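Local coordinates for solute-binding protein (Thermoactinomyces vulgaris, PDB 2ZYO), which binds maltodextrins, here maltotetraose, and probably hands cyclodextrins and maltodextrins to a membrane transporter for uptake, at residues A171-F181 and M356-H367; A127-Y135 and N338-K346. All blocks are in the same frame, centred on the assembly; numbering follows the deposited sequence.

Overall arrangement
Both contacts are buried and border the bound sugar, their centres about 19 Å apart, and both reach the glucose of chain C. Contact 1 packs two helices, 174-183 and 360-371, and mixes aromatic packing with hydrogen bonds; it supplies five of the eight pocket residues, stacking and gripping glucose units. Contact 2 sets helix 338-344 against the long broken strand 120-136 of the large mixed sheet; it is made mainly by van der Waals contacts of carbon on carbon and of carbon on backbone oxygen, with no hydrogen bond between its segments, and supplies Glu129 alone to the sugar. The two meet directly where Val131 packs on the rings of Tyr175 and Tyr176. Their segments alternate along the chain.

Contact 1: residues A171-F181 and M356-H367; sequences ANNFYYTYFLF and MGVVWEPINNAH. With GLC (alpha-D-glucopyranose), chain B; GLC (alpha-D-glucopyranose), chain C.
Helices 174-181 and 360-367 cross at 72° with their axes 10.3 Å apart, bringing Asn173 and Asn364 together near the first helix's start. With CG anti to the backbone N (chi1 -178°), Phe174 sends its ring as a knob among Trp360, Ile363, Asn364 and His367; CG1 of Ile363 lies over one face of its ring, 4.2 Å from the centroid, a CH-pi contact. The Asn364 amide works at both ends: OD1 takes the Phe174 backbone N in a nearly straight bond of 2.8 Å (172°), while ND2 reaches O6 of the chain B glucose weakly. Asn173 caps its helix by accepting from Tyr175 N at OD1, which also receives that O6 at 3.0 Å; its ND2 donates to O6 of the chain C glucose. His367 NE2 and Thr177 OG1 share a 2.8 Å hydrogen bond. ND1 donates to Ile363 O, which lies close to the imidazole plane, so both ring nitrogens are engaged. Trp360 turns one indole face to the chain B glucose, its CD2 3.4 Å from C4, with Met356 CE on the opposite face; Tyr175 carries the chain C glucose over its ring. Such aromatic platforms flanked by polar side chains typify maltodextrin-binding clefts in periplasmic-type solute-binding proteins.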
loop_
_atom_site.group_PDB
_atom_site.type_symbol
_atom_site.label_atom_id
_atom_site.label_comp_id
_atom_site.label_asym_id
_atom_site.label_seq_id
_atom_site.Cartn_x
_atom_site.Cartn_y
_atom_site.Cartn_z
ATOM N N ALA A 171 6.396 -4.155 14.955
ATOM C CA ALA A 171 5.209 -4.314 15.797
ATOM C C ALA A 171 4.815 -3.037 16.545
ATOM O O ALA A 171 3.830 -3.025 17.280
ATOM C CB ALA A 171 5.397 -5.475 16.774
ATOM N N ASN A 172 5.592 -1.973 16.355
ATOM C CA ASN A 172 5.270 -0.662 16.916
ATOM C C ASN A 172 4.770 0.317 15.849
ATOM O O ASN A 172 4.726 1.530 16.066
ATOM C CB ASN A 172 6.476 -0.087 17.673
ATOM C CG ASN A 172 7.723 0.032 16.802
ATOM O OD1 ASN A 172 7.723 -0.335 15.624
ATOM N ND2 ASN A 172 8.798 0.554 17.386
ATOM N N ASN A 173 4.389 -0.235 14.700
ATOM C CA ASN A 173 3.938 0.547 13.553
ATOM C C ASN A 173 2.584 0.021 13.093
ATOM O O ASN A 173 2.474 -1.132 12.675
ATOM C CB ASN A 173 4.976 0.449 12.427
ATOM C CG ASN A 173 4.682 1.376 11.251
ATOM O OD1 ASN A 173 3.532 1.714 10.965
ATOM N ND2 ASN A 173 5.737 1.772 10.544
ATOM N N PHE A 174 1.563 0.872 13.186
ATOM C CA PHE A 174 0.178 0.500 12.872
ATOM C C PHE A 174 -0.016 -0.003 11.442
ATOM O O PHE A 174 -0.896 -0.830 11.187
ATOM C CB PHE A 174 -0.759 1.677 13.162
ATOM C CG PHE A 174 -2.219 1.387 12.915
ATOM C CD1 PHE A 174 -2.894 0.420 13.656
ATOM C CD2 PHE A 174 -2.925 2.107 11.954
ATOM C CE1 PHE A 174 -4.246 0.164 13.435
ATOM C CE2 PHE A 174 -4.279 1.859 11.728
ATOM C CZ PHE A 174 -4.938 0.885 12.469
ATOM N N TYR A 175 0.799 0.485 10.510
ATOM C CA TYR A 175 0.740 -0.027 9.144
ATOM C C TYR A 175 0.930 -1.551 9.127
ATOM O O TYR A 175 0.249 -2.267 8.386
ATOM C CB TYR A 175 1.769 0.655 8.227
ATOM C CG TYR A 175 1.759 0.045 6.845
ATOM C CD1 TYR A 175 0.816 0.440 5.898
ATOM C CD2 TYR A 175 2.657 -0.969 6.504
ATOM C CE1 TYR A 175 0.779 -0.143 4.635
ATOM C CE2 TYR A 175 2.628 -1.559 5.245
ATOM C CZ TYR A 175 1.685 -1.142 4.319
ATOM O OH TYR A 175 1.653 -1.728 3.077
ATOM N N TYR A 176 1.854 -2.030 9.957
ATOM C CA TYR A 176 2.209 -3.444 9.998
ATOM C C TYR A 176 1.282 -4.256 10.896
ATOM O O TYR A 176 0.959 -5.406 10.586
ATOM C CB TYR A 176 3.670 -3.614 10.432
ATOM C CG TYR A 176 4.652 -3.078 9.413
ATOM C CD1 TYR A 176 5.185 -3.909 8.428
ATOM C CD2 TYR A 176 5.034 -1.733 9.419
ATOM C CE1 TYR A 176 6.078 -3.421 7.480
ATOM C CE2 TYR A 176 5.927 -1.235 8.470
ATOM C CZ TYR A 176 6.448 -2.087 7.507
ATOM O OH TYR A 176 7.333 -1.610 6.567
ATOM N N THR A 177 0.843 -3.647 11.994
ATOM C CA THR A 177 0.027 -4.342 12.986
ATOM C C THR A 177 -1.463 -4.292 12.674
ATOM O O THR A 177 -2.267 -4.871 13.405
ATOM C CB THR A 177 0.239 -3.764 14.393
ATOM O OG1 THR A 177 -0.174 -2.395 14.405
ATOM C CG2 THR A 177 1.696 -3.861 14.798
ATOM N N TYR A 178 -1.835 -3.611 11.591
ATOM C CA TYR A 178 -3.249 -3.484 11.231
ATOM C C TYR A 178 -4.003 -4.814 11.265
ATOM O O TYR A 178 -5.130 -4.870 11.767
ATOM C CB TYR A 178 -3.431 -2.814 9.868
ATOM C CG TYR A 178 -4.885 -2.705 9.465
ATOM C CD1 TYR A 178 -5.753 -1.853 10.145
ATOM C CD2 TYR A 178 -5.397 -3.467 8.416
ATOM C CE1 TYR A 178 -7.090 -1.752 9.786
ATOM C CE2 TYR A 178 -6.735 -3.375 8.052
ATOM C CZ TYR A 178 -7.573 -2.515 8.742
ATOM O OH TYR A 178 -8.903 -2.410 8.389
ATOM N N PHE A 179 -3.382 -5.879 10.754
ATOM C CA PHE A 179 -4.048 -7.185 10.696
ATOM C C PHE A 179 -4.508 -7.671 12.070
ATOM O O PHE A 179 -5.529 -8.345 12.178
ATOM C CB PHE A 179 -3.198 -8.238 9.963
ATOM C CG PHE A 179 -2.108 -8.858 10.800
ATOM C CD1 PHE A 179 -2.303 -10.094 11.412
ATOM C CD2 PHE A 179 -0.879 -8.221 10.955
ATOM C CE1 PHE A 179 -1.295 -10.682 12.179
ATOM C CE2 PHE A 179 0.136 -8.797 11.723
ATOM C CZ PHE A 179 -0.072 -10.033 12.335
ATOM N N LEU A 180 -3.759 -7.305 13.111
ATOM C CA LEU A 180 -4.124 -7.659 14.485
ATOM C C LEU A 180 -5.381 -6.925 14.943
ATOM O O LEU A 180 -6.205 -7.489 15.662
ATOM C CB LEU A 180 -2.965 -7.386 15.450
ATOM C CG LEU A 180 -1.678 -8.194 15.239
ATOM C CD1 LEU A 180 -0.531 -7.633 16.071
ATOM C CD2 LEU A 180 -1.894 -9.669 15.554
ATOM N N PHE A 181 -5.521 -5.668 14.526
ATOM C CA PHE A 181 -6.707 -4.873 14.839
ATOM C C PHE A 181 -7.910 -5.333 14.019
ATOM O O PHE A 181 -9.003 -5.514 14.558
ATOM C CB PHE A 181 -6.429 -3.383 14.622
ATOM C CG PHE A 181 -5.488 -2.793 15.639
ATOM C CD1 PHE A 181 -5.984 -2.120 16.747
ATOM C CD2 PHE A 181 -4.109 -2.917 15.490
ATOM C CE1 PHE A 181 -5.122 -1.570 17.696
ATOM C CE2 PHE A 181 -3.233 -2.373 16.436
ATOM C CZ PHE A 181 -3.742 -1.698 17.538
ATOM N N MET A 356 -6.870 10.684 7.513
ATOM C CA MET A 356 -5.959 9.570 7.790
ATOM C C MET A 356 -4.519 10.051 7.997
ATOM O O MET A 356 -3.757 9.441 8.748
ATOM C CB MET A 356 -6.019 8.514 6.682
ATOM C CG MET A 356 -5.253 7.234 7.009
ATOM S SD MET A 356 -5.928 6.356 8.434
ATOM C CE MET A 356 -4.603 5.213 8.811
ATOM N N GLY A 357 -4.165 11.154 7.339
ATOM C CA GLY A 357 -2.823 11.732 7.436
ATOM C C GLY A 357 -2.346 12.011 8.852
ATOM O O GLY A 357 -1.157 11.878 9.148
ATOM N N VAL A 358 -3.275 12.390 9.727
ATOM C CA VAL A 358 -2.932 12.736 11.109
ATOM C C VAL A 358 -3.186 11.587 12.093
ATOM O O VAL A 358 -3.029 11.754 13.303
ATOM C CB VAL A 358 -3.648 14.032 11.582
ATOM C CG1 VAL A 358 -3.203 15.226 10.741
ATOM C CG2 VAL A 358 -5.164 13.869 11.547
ATOM N N VAL A 359 -3.573 10.427 11.565
ATOM C CA VAL A 359 -3.806 9.241 12.393
ATOM C C VAL A 359 -2.492 8.529 12.730
ATOM O O VAL A 359 -2.300 8.087 13.867
ATOM C CB VAL A 359 -4.817 8.258 11.732
ATOM C CG1 VAL A 359 -4.811 6.891 12.427
ATOM C CG2 VAL A 359 -6.214 8.849 11.746
ATOM N N TRP A 360 -1.594 8.443 11.748
ATOM C CA TRP A 360 -0.359 7.658 11.868
ATOM C C TRP A 360 0.487 8.005 13.094
ATOM O O TRP A 360 0.858 7.113 13.857
ATOM C CB TRP A 360 0.493 7.767 10.598
ATOM C CG TRP A 360 -0.195 7.300 9.351
ATOM C CD1 TRP A 360 -0.644 8.079 8.326
ATOM C CD2 TRP A 360 -0.517 5.947 8.997
ATOM N NE1 TRP A 360 -1.222 7.300 7.351
ATOM C CE2 TRP A 360 -1.160 5.987 7.738
ATOM C CE3 TRP A 360 -0.325 4.705 9.620
ATOM C CZ2 TRP A 360 -1.611 4.832 7.086
ATOM C CZ3 TRP A 360 -0.776 3.556 8.972
ATOM C CH2 TRP A 360 -1.411 3.630 7.718
ATOM N N GLU A 361 0.789 9.290 13.279
ATOM C CA GLU A 361 1.659 9.728 14.379
ATOM C C GLU A 361 1.138 9.309 15.768
ATOM O O GLU A 361 1.850 8.615 16.497
ATOM C CB GLU A 361 1.933 11.240 14.301
ATOM C CG GLU A 361 2.937 11.769 15.329
ATOM C CD GLU A 361 3.009 13.290 15.360
ATOM O OE1 GLU A 361 2.879 13.925 14.290
ATOM O OE2 GLU A 361 3.202 13.854 16.458
ATOM N N PRO A 362 -0.099 9.718 16.134
ATOM C CA PRO A 362 -0.674 9.331 17.430
ATOM C C PRO A 362 -0.823 7.819 17.633
ATOM O O PRO A 362 -0.544 7.324 18.726
ATOM C CB PRO A 362 -2.055 10.001 17.425
ATOM C CG PRO A 362 -1.972 11.062 16.404
ATOM C CD PRO A 362 -1.016 10.587 15.374
ATOM N N ILE A 363 -1.258 7.093 16.604
ATOM C CA ILE A 363 -1.446 5.645 16.753
ATOM C C ILE A 363 -0.116 4.900 16.913
ATOM O O ILE A 363 -0.028 3.945 17.689
ATOM C CB ILE A 363 -2.352 5.014 15.642
ATOM C CG1 ILE A 363 -2.803 3.598 16.037
ATOM C CG2 ILE A 363 -1.663 5.002 14.282
ATOM C CD1 ILE A 363 -3.725 3.552 17.243
ATOM N N ASN A 364 0.909 5.348 16.191
ATOM C CA ASN A 364 2.240 4.754 16.312
ATOM C C ASN A 364 2.880 5.074 17.656
ATOM O O ASN A 364 3.536 4.219 18.253
ATOM C CB ASN A 364 3.145 5.178 15.152
ATOM C CG ASN A 364 2.706 4.587 13.824
ATOM O OD1 ASN A 364 2.006 3.572 13.781
ATOM N ND2 ASN A 364 3.114 5.223 12.731
ATOM N N ASN A 365 2.678 6.302 18.133
ATOM C CA ASN A 365 3.117 6.684 19.473
ATOM C C ASN A 365 2.456 5.811 20.534
ATOM O O ASN A 365 3.109 5.378 21.483
ATOM C CB ASN A 365 2.831 8.164 19.741
ATOM C CG ASN A 365 3.757 9.092 18.973
ATOM O OD1 ASN A 365 4.695 8.652 18.306
ATOM N ND2 ASN A 365 3.494 10.389 19.066
ATOM N N ALA A 366 1.162 5.546 20.354
ATOM C CA ALA A 366 0.420 4.644 21.233
ATOM C C ALA A 366 1.041 3.245 21.263
ATOM O O ALA A 366 1.128 2.628 22.322
ATOM C CB ALA A 366 -1.044 4.572 20.817
ATOM N N HIS A 367 1.476 2.760 20.100
ATOM C CA HIS A 367 2.215 1.498 20.012
ATOM C C HIS A 367 3.498 1.545 20.843
ATOM O O HIS A 367 3.800 0.602 21.573
ATOM C CB HIS A 367 2.555 1.162 18.559
ATOM C CG HIS A 367 1.431 0.528 17.799
ATOM N ND1 HIS A 367 0.293 1.216 17.437
ATOM C CD2 HIS A 367 1.281 -0.728 17.314
ATOM C CE1 HIS A 367 -0.514 0.409 16.771
ATOM N NE2 HIS A 367 0.061 -0.776 16.683
HETATM C C1 GLC B . 2.508 3.837 5.828
HETATM C C2 GLC B . 1.888 5.131 5.296
HETATM C C3 GLC B . 2.591 6.338 5.913
HETATM C C4 GLC B . 2.546 6.250 7.441
HETATM C C5 GLC B . 3.128 4.909 7.905
HETATM C C6 GLC B . 2.992 4.700 9.399
HETATM O O2 GLC B . 2.016 5.176 3.884
HETATM O O3 GLC B . 1.963 7.534 5.479
HETATM O O4 GLC B . 3.296 7.317 8.005
HETATM O O5 GLC B . 2.447 3.812 7.253
HETATM O O6 GLC B . 4.259 4.489 10.002
HETATM C C1 GLC C . 5.967 0.730 3.246
HETATM C C2 GLC C . 4.754 1.360 2.515
HETATM C C3 GLC C . 4.222 2.630 3.211
HETATM C C4 GLC C . 4.120 2.442 4.725
HETATM C C5 GLC C . 5.442 1.907 5.270
HETATM C C6 GLC C . 5.425 1.685 6.775
HETATM O O1 GLC C . 7.126 1.459 3.039
HETATM O O2 GLC C . 5.099 1.665 1.165
HETATM O O3 GLC C . 2.934 2.947 2.700
HETATM O O4 GLC C . 3.816 3.705 5.346
HETATM O O5 GLC C . 5.733 0.635 4.659
HETATM O O6 GLC C . 6.049 2.758 7.465
#

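Contact 2: residues A127-Y135 and N338-K346; sequences AIESVALIY and NGFAKQASK. With GLC (alpha-D-glucopyranose), chain C.
Phe340 presses its ring rim against the strand, CZ lying 3.7 Å from Ile134 CD1 at the edge and CD1 3.7 Å from Ala132 CB. With CG anti to its carbonyl carbon (chi1 -72°), the ring leaves the helix beside strand 132-135, which runs nearly antiparallel to helix 338-344 at 162°. CD1 also comes within 3.3 Å of the backbone oxygen of Ser130. Were Phe340 cut back to an alanine, a gap would probably open beside Ala132, and the end of Ile134 would lose its aromatic neighbour. One turn on, Ala344 brings a small face close to the chain: its CB stands 4.0 Å from Ser130 CB and 4.1 Å from Ile128 CD1. This helix lies on the solute-binding fold's large mixed sheet, over the long strand broken near Ser130, with Val264 of strand 262-265 touching Phe340 and Ala132. Gln343, its CG anti to the backbone N (chi1 -175°), lays CG 3.2 Å from Val131 O; a bend at chi2 then turns its amide to Leu267 N and Ala275 O. Ser130 OG donates to Val131 O in the carbonyl plane, on a lone pair, and also bonds Thr277. Packing is looser beyond Ala344, where exposed Ser345 turns away from the strand and donates OG to Lys342 O at 2.6 Å. Across the strand from the helix, Glu129 points into the sugar pocket, and its OE2 accepts from O2 of the chain C glucose at 3.1 Å.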
loop_
_atom_site.group_PDB
_atom_site.type_symbol
_atom_site.label_atom_id
_atom_site.label_comp_id
_atom_site.label_asym_id
_atom_site.label_seq_id
_atom_site.Cartn_x
_atom_site.Cartn_y
_atom_site.Cartn_z
ATOM N N ALA A 127 -0.211 -0.934 -9.907
ATOM C CA ALA A 127 0.478 -1.768 -8.927
ATOM C C ALA A 127 -0.302 -1.890 -7.626
ATOM O O ALA A 127 -1.024 -0.968 -7.235
ATOM C CB ALA A 127 1.871 -1.213 -8.655
ATOM N N ILE A 128 -0.144 -3.039 -6.971
ATOM C CA ILE A 128 -0.706 -3.281 -5.646
ATOM C C ILE A 128 0.392 -3.827 -4.736
ATOM O O ILE A 128 1.256 -4.590 -5.178
ATOM C CB ILE A 128 -1.939 -4.235 -5.703
ATOM C CG1 ILE A 128 -2.612 -4.372 -4.329
ATOM C CG2 ILE A 128 -1.570 -5.601 -6.291
ATOM C CD1 ILE A 128 -4.032 -4.885 -4.400
ATOM N N GLU A 129 0.364 -3.408 -3.474
ATOM C CA GLU A 129 1.309 -3.904 -2.474
ATOM C C GLU A 129 0.615 -4.244 -1.157
ATOM O O GLU A 129 -0.389 -3.631 -0.791
ATOM C CB GLU A 129 2.444 -2.897 -2.237
ATOM C CG GLU A 129 1.989 -1.523 -1.745
ATOM C CD GLU A 129 3.139 -0.579 -1.423
ATOM O OE1 GLU A 129 4.209 -0.679 -2.060
ATOM O OE2 GLU A 129 2.955 0.281 -0.535
ATOM N N SER A 130 1.165 -5.235 -0.461
ATOM C CA SER A 130 0.725 -5.621 0.875
ATOM C C SER A 130 1.896 -6.253 1.604
ATOM O O SER A 130 2.786 -6.819 0.972
ATOM C CB SER A 130 -0.418 -6.639 0.789
ATOM O OG SER A 130 -0.716 -7.193 2.061
ATOM N N VAL A 131 1.896 -6.171 2.932
ATOM C CA VAL A 131 2.822 -6.992 3.712
ATOM C C VAL A 131 2.404 -8.457 3.602
ATOM O O VAL A 131 1.261 -8.768 3.256
ATOM C CB VAL A 131 2.931 -6.564 5.210
ATOM C CG1 VAL A 131 3.435 -5.132 5.331
ATOM C CG2 VAL A 131 1.612 -6.748 5.952
ATOM N N ALA A 132 3.349 -9.346 3.873
ATOM C CA ALA A 132 3.088 -10.782 3.936
ATOM C C ALA A 132 4.168 -11.393 4.807
ATOM O O ALA A 132 5.007 -10.667 5.353
ATOM C CB ALA A 132 3.096 -11.399 2.539
ATOM N N LEU A 133 4.154 -12.715 4.943
ATOM C CA LEU A 133 5.189 -13.396 5.709
ATOM C C LEU A 133 6.374 -13.700 4.801
ATOM O O LEU A 133 6.303 -14.586 3.944
ATOM C CB LEU A 133 4.646 -14.672 6.363
ATOM C CG LEU A 133 5.505 -15.257 7.490
ATOM C CD1 LEU A 133 5.471 -14.378 8.739
ATOM C CD2 LEU A 133 5.054 -16.668 7.812
ATOM N N ILE A 134 7.449 -12.936 4.980
ATOM C CA ILE A 134 8.684 -13.150 4.231
ATOM C C ILE A 134 9.601 -13.990 5.101
ATOM O O ILE A 134 9.851 -13.643 6.256
ATOM C CB ILE A 134 9.381 -11.820 3.869
ATOM C CG1 ILE A 134 8.423 -10.890 3.109
ATOM C CG2 ILE A 134 10.645 -12.081 3.053
ATOM C CD1 ILE A 134 8.957 -9.472 2.910
ATOM N N TYR A 135 10.097 -15.097 4.557
ATOM C CA TYR A 135 10.895 -16.019 5.358
ATOM C C TYR A 135 12.198 -16.468 4.705
ATOM O O TYR A 135 12.340 -16.442 3.482
ATOM C CB TYR A 135 10.053 -17.214 5.839
ATOM C CG TYR A 135 9.472 -18.105 4.759
ATOM C CD1 TYR A 135 10.085 -19.308 4.419
ATOM C CD2 TYR A 135 8.284 -17.765 4.108
ATOM C CE1 TYR A 135 9.550 -20.139 3.441
ATOM C CE2 TYR A 135 7.740 -18.590 3.129
ATOM C CZ TYR A 135 8.376 -19.774 2.803
ATOM O OH TYR A 135 7.838 -20.595 1.840
ATOM N N ASN A 338 3.961 -14.534 -5.521
ATOM C CA ASN A 338 2.698 -15.240 -5.277
ATOM C C ASN A 338 2.087 -14.976 -3.897
ATOM O O ASN A 338 0.892 -14.692 -3.789
ATOM C CB ASN A 338 2.885 -16.745 -5.514
ATOM C CG ASN A 338 1.578 -17.523 -5.478
ATOM O OD1 ASN A 338 0.578 -17.122 -6.075
ATOM N ND2 ASN A 338 1.593 -18.660 -4.795
ATOM N N GLY A 339 2.912 -15.059 -2.853
ATOM C CA GLY A 339 2.469 -14.826 -1.477
ATOM C C GLY A 339 1.939 -13.426 -1.227
ATOM O O GLY A 339 0.946 -13.247 -0.514
ATOM N N PHE A 340 2.604 -12.430 -1.812
ATOM C CA PHE A 340 2.157 -11.042 -1.720
ATOM C C PHE A 340 0.800 -10.842 -2.394
ATOM O O PHE A 340 -0.068 -10.151 -1.861
ATOM C CB PHE A 340 3.176 -10.094 -2.354
ATOM C CG PHE A 340 4.442 -9.928 -1.564
ATOM C CD1 PHE A 340 4.415 -9.433 -0.263
ATOM C CD2 PHE A 340 5.669 -10.232 -2.140
ATOM C CE1 PHE A 340 5.594 -9.271 0.459
ATOM C CE2 PHE A 340 6.853 -10.071 -1.427
ATOM C CZ PHE A 340 6.811 -9.590 -0.123
ATOM N N ALA A 341 0.630 -11.447 -3.569
ATOM C CA ALA A 341 -0.615 -11.330 -4.321
ATOM C C ALA A 341 -1.769 -12.010 -3.590
ATOM O O ALA A 341 -2.870 -11.459 -3.515
ATOM C CB ALA A 341 -0.448 -11.901 -5.719
ATOM N N LYS A 342 -1.506 -13.200 -3.048
ATOM C CA LYS A 342 -2.495 -13.933 -2.254
ATOM C C LYS A 342 -2.957 -13.107 -1.056
ATOM O O LYS A 342 -4.156 -12.987 -0.804
ATOM C CB LYS A 342 -1.938 -15.277 -1.775
ATOM C CG LYS A 342 -1.870 -16.364 -2.843
ATOM C CD LYS A 342 -1.559 -17.728 -2.238
ATOM C CE LYS A 342 -0.081 -17.875 -1.889
ATOM N NZ LYS A 342 0.223 -19.202 -1.270
ATOM N N GLN A 343 -2.000 -12.530 -0.331
ATOM C CA GLN A 343 -2.317 -11.700 0.828
ATOM C C GLN A 343 -3.042 -10.416 0.425
ATOM O O GLN A 343 -3.989 -10.000 1.098
ATOM C CB GLN A 343 -1.056 -11.383 1.642
ATOM C CG GLN A 343 -1.330 -10.625 2.944
ATOM C CD GLN A 343 -2.318 -11.343 3.848
ATOM O OE1 GLN A 343 -2.109 -12.494 4.223
ATOM N NE2 GLN A 343 -3.403 -10.661 4.202
ATOM N N ALA A 344 -2.607 -9.807 -0.679
ATOM C CA ALA A 344 -3.226 -8.582 -1.186
ATOM C C ALA A 344 -4.694 -8.799 -1.544
ATOM O O ALA A 344 -5.503 -7.878 -1.423
ATOM C CB ALA A 344 -2.458 -8.049 -2.386
ATOM N N SER A 345 -5.027 -10.020 -1.967
ATOM C CA SER A 345 -6.400 -10.372 -2.346
ATOM C C SER A 345 -7.326 -10.480 -1.132
ATOM O O SER A 345 -8.546 -10.603 -1.275
ATOM C CB SER A 345 -6.419 -11.681 -3.146
ATOM O OG SER A 345 -6.224 -12.808 -2.309
ATOM N N LYS A 346 -6.735 -10.430 0.059
ATOM C CA LYS A 346 -7.481 -10.548 1.305
ATOM C C LYS A 346 -7.375 -9.269 2.139
ATOM O O LYS A 346 -7.802 -9.226 3.295
ATOM C CB LYS A 346 -6.998 -11.775 2.086
ATOM C CG LYS A 346 -7.356 -13.096 1.411
ATOM C CD LYS A 346 -6.434 -14.220 1.836
ATOM C CE LYS A 346 -6.708 -15.488 1.040
ATOM N NZ LYS A 346 -6.308 -15.357 -0.391
HETATM C C1 GLC C . 5.967 0.730 3.246
HETATM C C2 GLC C . 4.754 1.360 2.515
HETATM C C3 GLC C . 4.222 2.630 3.211
HETATM C C4 GLC C . 4.120 2.442 4.725
HETATM C C5 GLC C . 5.442 1.907 5.270
HETATM C C6 GLC C . 5.425 1.685 6.775
HETATM O O1 GLC C . 7.126 1.459 3.039
HETATM O O2 GLC C . 5.099 1.665 1.165
HETATM O O3 GLC C . 2.934 2.947 2.700
HETATM O O4 GLC C . 3.816 3.705 5.346
HETATM O O5 GLC C . 5.733 0.635 4.659
HETATM O O6 GLC C . 6.049 2.758 7.465
#